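Local structure of phosphoserine phosphatase (Thermococcus onnurineus, 4AP9) at residues 83-86 and 87-91; 66-69 and 70-74. The protein probably hydrolyses L-phosphoserine to L-serine and phosphate in a magnesium-dependent reaction, the last step of serine biosynthesis, as a member of the haloacid dehalogenase superfamily. All coordinates share one frame; numbering follows the deposited sequence.

Contact 1. Residues 83-86 and 87-91; sequences EARE and LVETL
Leu87 N bonds to Glu83 O at 2.9 Å, an i to i+4 step within the amphipathic helix 82-93. The isobutyl group of Leu87 leads to the buried side, against Ile14 on strand 11-15 of the central sheet of the haloacid dehalogenase fold and Leu192 and Ile196 of helix 189-197. Val88 N meets Ala84 O at 3.3 Å, while CG2, beside its own backbone N, lies 3.7 Å from that oxygen. On the outer side, Glu89 N bonds to Arg85 O, and the Glu89 side chain slants across that of Arg85, its OE2 3.5 Å from Arg85 CG. The guanidinium and carboxylate planes are 62° apart and the charged atoms do not touch; one water joins them, accepting from Arg85 NH1 at 2.9 Å in the guanidinium plane and donating to Glu89 OE2 at 2.7 Å. Thr90 gives two bonds to Glu86 O, from N at 2.9 Å and from OG1 at 2.7 Å, arriving from opposite faces of the carbonyl plane. With OG1 beside its backbone N (chi1 -56°), the buried hydroxyl is satisfied by the helix backbone; separately, Glu86 OE2 forms a salt bridge with Lys197. The Arg85-Glu89 attraction is therefore probably relayed by water and softened by solvent.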
loop_
_atom_site.group_PDB
_atom_site.type_symbol
_atom_site.label_atom_id
_atom_site.label_comp_id
_atom_site.label_asym_id
_atom_site.label_seq_id
_atom_site.Cartn_x
_atom_site.Cartn_y
_atom_site.Cartn_z
ATOM N N GLU A 83 16.224 18.685 -34.952
ATOM C CA GLU A 83 16.063 19.068 -33.551
ATOM C C GLU A 83 15.404 17.960 -32.723
ATOM O O GLU A 83 15.856 17.666 -31.617
ATOM C CB GLU A 83 15.259 20.367 -33.448
ATOM C CG GLU A 83 15.913 21.587 -34.129
ATOM C CD GLU A 83 15.867 21.555 -35.675
ATOM O OE1 GLU A 83 15.073 20.784 -36.264
ATOM O OE2 GLU A 83 16.630 22.329 -36.309
ATOM N N ALA A 84 14.340 17.349 -33.247
ATOM C CA ALA A 84 13.660 16.276 -32.520
ATOM C C ALA A 84 14.630 15.126 -32.321
ATOM O O ALA A 84 14.685 14.504 -31.259
ATOM C CB ALA A 84 12.405 15.804 -33.263
ATOM N N ARG A 85 15.422 14.846 -33.342
ATOM C CA ARG A 85 16.369 13.754 -33.222
ATOM C C ARG A 85 17.465 14.100 -32.204
ATOM O O ARG A 85 17.915 13.242 -31.438
ATOM C CB ARG A 85 16.961 13.382 -34.582
ATOM C CG ARG A 85 17.815 12.133 -34.517
ATOM C CD ARG A 85 18.296 11.709 -35.886
ATOM N NE ARG A 85 17.196 11.374 -36.786
ATOM C CZ ARG A 85 16.614 10.180 -36.838
ATOM N NH1 ARG A 85 17.012 9.208 -36.022
ATOM N NH2 ARG A 85 15.630 9.959 -37.700
ATOM N N GLU A 86 17.880 15.360 -32.180
ATOM C CA GLU A 86 18.911 15.775 -31.241
ATOM C C GLU A 86 18.391 15.669 -29.806
ATOM O O GLU A 86 19.119 15.241 -28.905
ATOM C CB GLU A 86 19.382 17.201 -31.543
ATOM C CG GLU A 86 20.542 17.652 -30.656
ATOM C CD GLU A 86 21.070 19.025 -31.029
ATOM O OE1 GLU A 86 20.430 19.718 -31.854
ATOM O OE2 GLU A 86 22.129 19.406 -30.487
ATOM N N LEU A 87 17.135 16.049 -29.590
ATOM C CA LEU A 87 16.568 15.935 -28.247
ATOM C C LEU A 87 16.722 14.506 -27.751
ATOM O O LEU A 87 17.284 14.258 -26.683
ATOM C CB LEU A 87 15.089 16.333 -28.209
ATOM C CG LEU A 87 14.379 16.098 -26.860
ATOM C CD1 LEU A 87 15.084 16.828 -25.749
ATOM C CD2 LEU A 87 12.906 16.520 -26.902
ATOM N N VAL A 88 16.230 13.561 -28.542
ATOM C CA VAL A 88 16.220 12.167 -28.123
ATOM C C VAL A 88 17.620 11.604 -27.941
ATOM O O VAL A 88 17.891 10.894 -26.979
ATOM C CB VAL A 88 15.413 11.299 -29.106
ATOM C CG1 VAL A 88 15.615 9.817 -28.811
ATOM C CG2 VAL A 88 13.930 11.678 -29.040
ATOM N N GLU A 89 18.527 11.927 -28.853
ATOM C CA GLU A 89 19.900 11.432 -28.721
ATOM C C GLU A 89 20.619 12.020 -27.492
ATOM O O GLU A 89 21.405 11.329 -26.827
ATOM C CB GLU A 89 20.696 11.684 -30.003
ATOM C CG GLU A 89 20.193 10.863 -31.176
ATOM C CD GLU A 89 20.939 11.136 -32.469
ATOM O OE1 GLU A 89 21.751 12.087 -32.521
ATOM O OE2 GLU A 89 20.698 10.391 -33.440
ATOM N N THR A 90 20.342 13.287 -27.196
ATOM C CA THR A 90 20.950 13.955 -26.057
ATOM C C THR A 90 20.410 13.407 -24.736
ATOM O O THR A 90 21.170 13.154 -23.797
ATOM C CB THR A 90 20.734 15.465 -26.119
ATOM O OG1 THR A 90 21.243 15.960 -27.366
ATOM C CG2 THR A 90 21.477 16.157 -24.959
ATOM N N LEU A 91 19.094 13.223 -24.669
ATOM C CA LEU A 91 18.490 12.535 -23.534
ATOM C C LEU A 91 19.196 11.215 -23.216
ATOM O O LEU A 91 19.499 10.933 -22.054
ATOM C CB LEU A 91 17.008 12.292 -23.791
ATOM C CG LEU A 91 16.147 13.537 -23.609
ATOM C CD1 LEU A 91 14.790 13.364 -24.298
ATOM C CD2 LEU A 91 15.969 13.844 -22.134
HETATM O O HOH W 1 18.698 8.620 -33.753
#

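Contact 2. Residues 66-69 and 70-74; sequences IDEG and TFLRT
Asp67 O accepts from Phe71 N at 3.1 Å, in the carbonyl plane, as the chain passes from the extended backbone of Ile66 and Asp67 into the first turn of helix 68-73. This is a helix start with Asp67 as N-cap. Two further i to i+4 bonds carry the turn on, Leu72 N to Glu68 O and Arg73 N to Gly69 O, the latter more bent at 145°.

The Asp67 carboxylate folds over the helix start: with CG anti to the backbone N (chi1 -170°), OD2 takes the Gly69 N-H at 2.8 Å, met from above the carboxylate plane. Its other oxygen, OD1, forms a salt bridge with Lys130, so one group ties the helix end to strand 130-135. Replacing Asp67 by an alanine removes both carboxylate oxygens and would probably leave Gly69 N without its capping acceptor and Lys130 without this salt bridge. Just before the cap, the side chain of Ile66 crosses that of Thr70 at about a right angle, its CD1 4.0 Å from Thr70 CG2. Ile66 CG2 comes to the edge of the Phe71 ring, near its plane, 4.3 Å from CD2. That ring is buried in an aromatic cluster, edge-to-face with Phe105 and Phe126 and also meeting Phe25 and Phe131. Along another side of the helix, Glu68 and Leu72 run side by side, the aliphatic CG of Glu68 3.7 Å from Leu72 CD1. Further along the chain, Thr74 OG1 donates to Phe71 O at 2.8 Å, nearly in line with the carbonyl bond.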
loop_
_atom_site.group_PDB
_atom_site.type_symbol
_atom_site.label_atom_id
_atom_site.label_comp_id
_atom_site.label_asym_id
_atom_site.label_seq_id
_atom_site.Cartn_x
_atom_site.Cartn_y
_atom_site.Cartn_z
ATOM N N ILE A 66 -13.757 6.896 -43.585
ATOM C CA ILE A 66 -12.710 7.519 -44.372
ATOM C C ILE A 66 -11.713 6.448 -44.832
ATOM O O ILE A 66 -11.406 5.513 -44.094
ATOM C CB ILE A 66 -12.029 8.675 -43.591
ATOM C CG1 ILE A 66 -11.322 9.630 -44.553
ATOM C CG2 ILE A 66 -11.068 8.149 -42.537
ATOM C CD1 ILE A 66 -11.272 11.047 -44.041
ATOM N N ASP A 67 -11.244 6.552 -46.069
ATOM C CA ASP A 67 -10.381 5.516 -46.617
ATOM C C ASP A 67 -9.048 5.427 -45.881
ATOM O O ASP A 67 -8.497 6.441 -45.472
ATOM C CB ASP A 67 -10.129 5.755 -48.105
ATOM C CG ASP A 67 -9.454 4.578 -48.762
ATOM O OD1 ASP A 67 -10.157 3.576 -49.010
ATOM O OD2 ASP A 67 -8.227 4.643 -49.000
ATOM N N GLU A 68 -8.522 4.214 -45.732
ATOM C CA GLU A 68 -7.201 4.033 -45.133
ATOM C C GLU A 68 -6.107 4.853 -45.846
ATOM O O GLU A 68 -5.185 5.365 -45.212
ATOM C CB GLU A 68 -6.827 2.549 -45.120
ATOM C CG GLU A 68 -5.607 2.231 -44.281
ATOM C CD GLU A 68 -5.466 0.740 -44.037
ATOM O OE1 GLU A 68 -6.222 -0.033 -44.668
ATOM O OE2 GLU A 68 -4.609 0.344 -43.214
ATOM N N GLY A 69 -6.202 4.983 -47.165
ATOM C CA GLY A 69 -5.207 5.749 -47.899
ATOM C C GLY A 69 -5.199 7.223 -47.519
ATOM O O GLY A 69 -4.130 7.832 -47.374
ATOM N N THR A 70 -6.389 7.794 -47.355
ATOM C CA THR A 70 -6.537 9.192 -46.958
ATOM C C THR A 70 -5.950 9.377 -45.571
ATOM O O THR A 70 -5.267 10.364 -45.286
ATOM C CB THR A 70 -8.022 9.607 -46.916
ATOM O OG1 THR A 70 -8.620 9.392 -48.198
ATOM C CG2 THR A 70 -8.176 11.071 -46.518
ATOM N N PHE A 71 -6.236 8.403 -44.713
ATOM C CA PHE A 71 -5.778 8.383 -43.334
ATOM C C PHE A 71 -4.254 8.347 -43.302
ATOM O O PHE A 71 -3.615 9.171 -42.650
ATOM C CB PHE A 71 -6.347 7.129 -42.652
ATOM C CG PHE A 71 -6.284 7.144 -41.148
ATOM C CD1 PHE A 71 -5.191 6.629 -40.481
ATOM C CD2 PHE A 71 -7.354 7.619 -40.406
ATOM C CE1 PHE A 71 -5.140 6.627 -39.099
ATOM C CE2 PHE A 71 -7.312 7.610 -39.021
ATOM C CZ PHE A 71 -6.191 7.118 -38.376
ATOM N N LEU A 72 -3.675 7.392 -44.024
ATOM C CA LEU A 72 -2.225 7.211 -44.057
ATOM C C LEU A 72 -1.455 8.319 -44.789
ATOM O O LEU A 72 -0.290 8.563 -44.496
ATOM C CB LEU A 72 -1.872 5.833 -44.618
ATOM C CG LEU A 72 -2.315 4.689 -43.707
ATOM C CD1 LEU A 72 -2.062 3.340 -44.367
ATOM C CD2 LEU A 72 -1.598 4.783 -42.361
ATOM N N ARG A 73 -2.106 8.991 -45.732
ATOM C CA ARG A 73 -1.506 10.136 -46.413
ATOM C C ARG A 73 -0.950 11.173 -45.433
ATOM O O ARG A 73 0.014 11.860 -45.737
ATOM C CB ARG A 73 -2.553 10.812 -47.284
ATOM C CG ARG A 73 -2.052 11.316 -48.617
ATOM C CD ARG A 73 -3.008 10.812 -49.732
ATOM N NE ARG A 73 -3.164 11.784 -50.815
ATOM C CZ ARG A 73 -4.332 12.162 -51.335
ATOM N NH1 ARG A 73 -5.459 11.634 -50.907
ATOM N NH2 ARG A 73 -4.358 13.073 -52.307
ATOM N N THR A 74 -1.580 11.297 -44.268
ATOM C CA THR A 74 -1.174 12.306 -43.291
ATOM C C THR A 74 0.227 12.084 -42.727
ATOM O O THR A 74 0.875 13.037 -42.285
ATOM C CB THR A 74 -2.164 12.406 -42.117
ATOM O OG1 THR A 74 -2.132 11.190 -41.354
ATOM C CG2 THR A 74 -3.582 12.643 -42.628
#

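From the N terminus, contact 2 (66-69 with 70-74) comes first and closes before contact 1 (83-86 with 87-91) opens; the two stand in series, neither nested nor crossing. Each closes no loop, being a turn within a single helix, and these two helices, 68-73 and 82-93, follow one another in the chain. In space they are separate, with centres 29 Å apart and nearest atoms about 15 Å apart. Contact 2 sets its short helix against helix 25-33 and strands 118-127 and 130-135, whereas contact 1 lies on a helix packed against strands 11-15 and 97-102 and against the C-terminal helix 189-197.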